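Local coordinates for protein enterotoxin-like toxin X (Staphylococcus aureus, PDB 5U75) that is a superantigen that also dampens host innate immunity by binding sialylated glycoproteins on human neutrophils, and so inhibits phagocytosis and killing by those cells, at residues I121-K124 with K128-L131; I64-T69 with F101-Y106. All coordinates share one frame; numbering follows the deposited sequence.

Contact 1 of 2, residues I121-K124 with K128-L131. With SIA (N-acetyl-alpha-neuraminic acid), chain B.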
loop_
_atom_site.group_PDB
_atom_site.type_symbol
_atom_site.label_atom_id
_atom_site.label_comp_id
_atom_site.label_asym_id
_atom_site.label_seq_id
_atom_site.Cartn_x
_atom_site.Cartn_y
_atom_site.Cartn_z
ATOM N N ILE A 121 -5.071 -7.242 0.370
ATOM C CA ILE A 121 -4.118 -8.155 -0.217
ATOM C C ILE A 121 -4.884 -9.452 -0.478
ATOM O O ILE A 121 -5.367 -10.075 0.474
ATOM C CB ILE A 121 -2.921 -8.429 0.731
ATOM C CG1 ILE A 121 -2.262 -7.123 1.199
ATOM C CG2 ILE A 121 -1.903 -9.321 0.038
ATOM C CD1 ILE A 121 -1.232 -7.301 2.303
ATOM N N ASN A 122 -5.026 -9.837 -1.752
ATOM C CA ASN A 122 -5.714 -11.058 -2.138
ATOM C C ASN A 122 -4.711 -12.140 -2.439
ATOM O O ASN A 122 -3.742 -11.895 -3.170
ATOM C CB ASN A 122 -6.560 -10.801 -3.387
ATOM C CG ASN A 122 -7.604 -9.736 -3.137
ATOM O OD1 ASN A 122 -8.469 -9.913 -2.281
ATOM N ND2 ASN A 122 -7.479 -8.605 -3.803
ATOM N N THR A 123 -4.947 -13.336 -1.911
ATOM C CA THR A 123 -4.034 -14.462 -2.127
ATOM C C THR A 123 -4.554 -15.373 -3.226
ATOM O O THR A 123 -5.740 -15.321 -3.605
ATOM C CB THR A 123 -3.731 -15.284 -0.854
ATOM O OG1 THR A 123 -4.794 -16.198 -0.556
ATOM C CG2 THR A 123 -3.467 -14.385 0.341
ATOM N N LYS A 124 -3.668 -16.212 -3.735
ATOM C CA LYS A 124 -4.001 -17.011 -4.921
ATOM C C LYS A 124 -5.152 -17.997 -4.701
ATOM O O LYS A 124 -5.892 -18.278 -5.633
ATOM C CB LYS A 124 -2.758 -17.741 -5.425
ATOM C CG LYS A 124 -1.778 -16.749 -6.056
ATOM C CD LYS A 124 -0.476 -17.396 -6.441
ATOM C CE LYS A 124 0.375 -16.420 -7.218
ATOM N NZ LYS A 124 1.655 -17.053 -7.602
ATOM N N LYS A 128 -7.498 -13.317 2.190
ATOM C CA LYS A 128 -7.252 -11.889 2.215
ATOM C C LYS A 128 -6.603 -11.381 3.501
ATOM O O LYS A 128 -6.725 -11.991 4.554
ATOM C CB LYS A 128 -8.550 -11.131 1.954
ATOM C CG LYS A 128 -9.580 -11.280 3.046
ATOM C CD LYS A 128 -10.894 -10.657 2.596
ATOM C CE LYS A 128 -11.939 -10.730 3.692
ATOM N NZ LYS A 128 -13.096 -9.835 3.386
ATOM N N TYR A 129 -5.903 -10.257 3.358
ATOM C CA TYR A 129 -5.417 -9.448 4.456
ATOM C C TYR A 129 -5.904 -8.033 4.189
ATOM O O TYR A 129 -5.543 -7.422 3.174
ATOM C CB TYR A 129 -3.883 -9.476 4.571
ATOM C CG TYR A 129 -3.290 -10.855 4.646
ATOM C CD1 TYR A 129 -3.131 -11.504 5.876
ATOM C CD2 TYR A 129 -2.865 -11.520 3.486
ATOM C CE1 TYR A 129 -2.586 -12.778 5.954
ATOM C CE2 TYR A 129 -2.292 -12.786 3.551
ATOM C CZ TYR A 129 -2.159 -13.420 4.787
ATOM O OH TYR A 129 -1.608 -14.676 4.839
ATOM N N THR A 130 -6.687 -7.500 5.125
ATOM C CA THR A 130 -7.346 -6.217 4.957
ATOM C C THR A 130 -6.632 -5.118 5.729
ATOM O O THR A 130 -6.396 -5.244 6.929
ATOM C CB THR A 130 -8.835 -6.274 5.406
ATOM O OG1 THR A 130 -9.506 -7.332 4.727
ATOM C CG2 THR A 130 -9.523 -4.947 5.132
ATOM N N LEU A 131 -6.290 -4.057 5.017
ATOM C CA LEU A 131 -5.597 -2.918 5.534
ATOM C C LEU A 131 -6.520 -1.712 5.519
ATOM O O LEU A 131 -6.749 -1.098 4.472
ATOM C CB LEU A 131 -4.351 -2.624 4.696
ATOM C CG LEU A 131 -3.473 -3.830 4.350
ATOM C CD1 LEU A 131 -2.348 -3.331 3.458
ATOM C CD2 LEU A 131 -2.919 -4.523 5.585
HETATM C C1 SIA B . -8.585 -9.652 7.329
HETATM C C2 SIA B . -8.920 -10.640 8.454
HETATM C C3 SIA B . -9.781 -11.813 7.966
HETATM C C4 SIA B . -8.998 -12.737 7.041
HETATM C C5 SIA B . -7.658 -13.186 7.648
HETATM C C6 SIA B . -6.898 -11.962 8.139
HETATM C C7 SIA B . -5.583 -12.190 8.888
HETATM C C8 SIA B . -5.035 -10.883 9.450
HETATM C C9 SIA B . -3.577 -11.026 9.860
HETATM C C10 SIA B . -6.057 -14.912 7.002
HETATM C C11 SIA B . -5.312 -15.557 5.883
HETATM N N5 SIA B . -6.883 -13.910 6.655
HETATM O O1A SIA B . -9.439 -9.439 6.445
HETATM O O1B SIA B . -7.469 -9.052 7.353
HETATM O O4 SIA B . -9.730 -13.909 6.697
HETATM O O6 SIA B . -7.702 -11.180 9.020
HETATM O O7 SIA B . -5.746 -13.183 9.921
HETATM O O8 SIA B . -5.093 -9.838 8.467
HETATM O O9 SIA B . -3.235 -9.934 10.701
HETATM O O10 SIA B . -5.884 -15.275 8.170
#

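Contact 2 of 2, residues I64-T69 with F101-Y106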
loop_
_atom_site.group_PDB
_atom_site.type_symbol
_atom_site.label_atom_id
_atom_site.label_comp_id
_atom_site.label_asym_id
_atom_site.label_seq_id
_atom_site.Cartn_x
_atom_site.Cartn_y
_atom_site.Cartn_z
ATOM N N ILE A 64 3.298 -7.511 -8.023
ATOM C CA ILE A 64 1.962 -7.462 -7.451
ATOM C C ILE A 64 1.322 -6.158 -7.894
ATOM O O ILE A 64 1.797 -5.069 -7.556
ATOM C CB ILE A 64 2.038 -7.588 -5.927
ATOM C CG1 ILE A 64 2.673 -8.934 -5.557
ATOM C CG2 ILE A 64 0.665 -7.374 -5.290
ATOM C CD1 ILE A 64 3.125 -8.969 -4.127
ATOM N N HIS A 65 0.261 -6.274 -8.690
ATOM C CA HIS A 65 -0.422 -5.090 -9.210
ATOM C C HIS A 65 -1.455 -4.577 -8.215
ATOM O O HIS A 65 -2.165 -5.372 -7.594
ATOM C CB HIS A 65 -1.054 -5.391 -10.558
ATOM C CG HIS A 65 -0.037 -5.708 -11.598
ATOM N ND1 HIS A 65 0.624 -4.728 -12.303
ATOM C CD2 HIS A 65 0.504 -6.885 -11.986
ATOM C CE1 HIS A 65 1.494 -5.292 -13.122
ATOM N NE2 HIS A 65 1.447 -6.598 -12.944
ATOM N N LEU A 66 -1.472 -3.265 -8.048
ATOM C CA LEU A 66 -2.449 -2.564 -7.217
ATOM C C LEU A 66 -3.563 -2.143 -8.172
ATOM O O LEU A 66 -3.328 -1.351 -9.086
ATOM C CB LEU A 66 -1.811 -1.374 -6.526
ATOM C CG LEU A 66 -1.029 -1.704 -5.239
ATOM C CD1 LEU A 66 0.021 -2.784 -5.395
ATOM C CD2 LEU A 66 -0.412 -0.438 -4.684
ATOM N N GLU A 67 -4.758 -2.697 -7.970
ATOM C CA GLU A 67 -5.881 -2.519 -8.888
ATOM C C GLU A 67 -7.065 -1.989 -8.083
ATOM O O GLU A 67 -7.648 -2.709 -7.286
ATOM C CB GLU A 67 -6.226 -3.854 -9.556
ATOM C CG GLU A 67 -5.060 -4.464 -10.325
ATOM C CD GLU A 67 -5.435 -5.756 -11.023
ATOM O OE1 GLU A 67 -4.643 -6.719 -10.949
ATOM O OE2 GLU A 67 -6.528 -5.810 -11.636
ATOM N N GLY A 68 -7.402 -0.720 -8.271
ATOM C CA GLY A 68 -8.449 -0.122 -7.465
ATOM C C GLY A 68 -8.764 1.294 -7.823
ATOM O O GLY A 68 -8.339 1.804 -8.870
ATOM N N THR A 69 -9.496 1.929 -6.914
ATOM C CA THR A 69 -9.953 3.286 -7.077
ATOM C C THR A 69 -9.665 4.136 -5.835
ATOM O O THR A 69 -9.706 3.653 -4.696
ATOM C CB THR A 69 -11.478 3.319 -7.358
ATOM O OG1 THR A 69 -12.170 2.617 -6.336
ATOM C CG2 THR A 69 -11.786 2.652 -8.695
ATOM N N PHE A 101 3.283 2.632 0.832
ATOM C CA PHE A 101 4.254 3.465 0.124
ATOM C C PHE A 101 3.873 3.684 -1.353
ATOM O O PHE A 101 3.902 4.816 -1.854
ATOM C CB PHE A 101 5.658 2.842 0.229
ATOM C CG PHE A 101 6.727 3.652 -0.428
ATOM C CD1 PHE A 101 6.996 3.510 -1.791
ATOM C CD2 PHE A 101 7.492 4.555 0.315
ATOM C CE1 PHE A 101 8.003 4.252 -2.405
ATOM C CE2 PHE A 101 8.500 5.290 -0.295
ATOM C CZ PHE A 101 8.760 5.141 -1.650
ATOM N N ALA A 102 3.473 2.603 -2.024
ATOM C CA ALA A 102 2.999 2.673 -3.415
ATOM C C ALA A 102 1.749 3.553 -3.567
ATOM O O ALA A 102 1.623 4.309 -4.541
ATOM C CB ALA A 102 2.745 1.284 -3.944
ATOM N N HIS A 103 0.850 3.489 -2.591
ATOM C CA HIS A 103 -0.315 4.405 -2.571
ATOM C C HIS A 103 0.064 5.863 -2.383
ATOM O O HIS A 103 -0.458 6.747 -3.089
ATOM C CB HIS A 103 -1.336 3.983 -1.523
ATOM C CG HIS A 103 -2.087 2.746 -1.886
ATOM N ND1 HIS A 103 -3.363 2.776 -2.402
ATOM C CD2 HIS A 103 -1.738 1.439 -1.833
ATOM C CE1 HIS A 103 -3.775 1.545 -2.627
ATOM N NE2 HIS A 103 -2.808 0.713 -2.290
ATOM N N ILE A 104 0.981 6.131 -1.452
ATOM C CA ILE A 104 1.500 7.476 -1.255
ATOM C C ILE A 104 2.049 8.052 -2.566
ATOM O O ILE A 104 1.874 9.263 -2.827
ATOM C CB ILE A 104 2.536 7.546 -0.089
ATOM C CG1 ILE A 104 1.811 7.379 1.252
ATOM C CG2 ILE A 104 3.331 8.868 -0.125
ATOM C CD1 ILE A 104 2.717 7.222 2.455
ATOM N N SER A 105 2.665 7.204 -3.406
ATOM C CA SER A 105 3.198 7.661 -4.712
ATOM C C SER A 105 2.158 8.189 -5.711
ATOM O O SER A 105 2.552 8.803 -6.704
ATOM C CB SER A 105 4.039 6.558 -5.398
ATOM O OG SER A 105 3.226 5.565 -6.009
ATOM N N TYR A 106 0.857 7.924 -5.510
ATOM C CA TYR A 106 -0.180 8.610 -6.314
ATOM C C TYR A 106 -0.893 9.746 -5.574
ATOM O O TYR A 106 -1.749 10.417 -6.162
ATOM C CB TYR A 106 -1.207 7.637 -6.905
ATOM C CG TYR A 106 -2.114 6.925 -5.922
ATOM C CD1 TYR A 106 -3.090 7.625 -5.184
ATOM C CD2 TYR A 106 -2.048 5.546 -5.765
ATOM C CE1 TYR A 106 -3.917 6.971 -4.305
ATOM C CE2 TYR A 106 -2.897 4.882 -4.893
ATOM C CZ TYR A 106 -3.824 5.615 -4.171
ATOM O OH TYR A 106 -4.655 4.989 -3.309
#

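Contact 1 of 2, residues I121-K124 with K128-L131
I121 and Y129 form an antiparallel hydrogen-bonded pair. I121 N donates to Y129 O at 2.8 Å. Y129 N returns a bond to I121 O at 2.9 Å. I121 O takes a second, weaker contact from K128 CA, a CA-H...O approach of 3.1 Å. On the sheet face shared by this pair the CB atoms meet, and the Y129 ring lies between T123 and the sialic acid. With CG beside the backbone N and anti to the carbonyl carbon (chi1 -54°), the ring leans back along its strand toward the hairpin turn, where CE2 meets T123 CG2 obliquely at 3.8 Å. CD1 and CE1 are on the sugar side: O8 sits at the edge, near the ring plane, while the acetamido methyl C11 lies 3.9 Å from Y129 CE1. Backbone atoms on both sides of Y129 supply two bonds to the sugar. Sialic acid N5 donates to K128 O at 2.8 Å, and T130 N donates to carboxylate O1B at 2.8 Å. The T130 hydroxyl adds another, OG1 donating to O1A at 2.7 Å.

Further out, R141 NH2 bonds both T130 O and the sialic acid, and V144 packs on Y129. I121 is buried against L92, L95 and I99 of helix 92-104, whereas N122 uses ND2 to bond N153 OD1 and T155 OG1 on strand 151-160. In this beta hairpin, Y129 turns its own N and O inward to strand 118-123, leaving K128 O and T130 N directed outward from the sheet's edge. The glycan pocket thus reads sialic acid through an outermost strand: its carboxylate meets a backbone N-H and a hydroxyl, its amide a backbone carbonyl, consistent with specificity for sialylated glycans.

Contact 2 of 2, residues I64-T69 with F101-Y106
L66 meets A102 and H103 through a single methyl, CD2, where strand 61-72 lies under the last part of helix 92-104. The apolar contact proper is L66 CD2 against A102 CB, 3.7 Å apart. L66 CB points toward the helix; with CG anti to the carbonyl carbon (chi1 -82°) and chi2 at 53°, CD2 is set against A102 CB and also comes within 3.6 Å of H103 NE2. It approaches the imidazole obliquely, again by van der Waals packing.

The polar interactions lie within 101-106. H103 ND1 and the hydroxyl OH of Y106 share an in-plane hydrogen bond of 2.7 Å, which fixes the rotation of the imidazole. The Y106 ring in turn lies with one face beneath H103 O, which stands 3.2 Å above the ring plane, over its centre.

Among aromatic neighbours, F156 of strand 151-160 meets H103 edge-to-face, and Y70 meets the Y106 ring. The helix is thereby packed on the sheet of the beta-grasp domain by hydrophobic contact. H103 NE2 is buried without a polar partner; such surroundings would probably disfavour a charged imidazole.

Overall arrangement
From the N terminus, strand 61-72 supplies the first half of contact 2 and helix 92-104 the second, closing a long loop of 31 residues that includes strands 75-86 and 89-91 and the earlier turns of the helix. Only after this loop is complete does the chain enter strand 118-123, turn through four residues and return as strand 128-132, the short hairpin of contact 1. The two loops follow in series, neither enclosing nor crossing the other. Strand 151-160 lies between strands 61-72 and 118-123 in the same mixed sheet. The contacts' nearest atoms are about 6 Å apart: contact 2 joins helix to sheet, contact 1 supplies part of the glycan pocket at the sheet's edge.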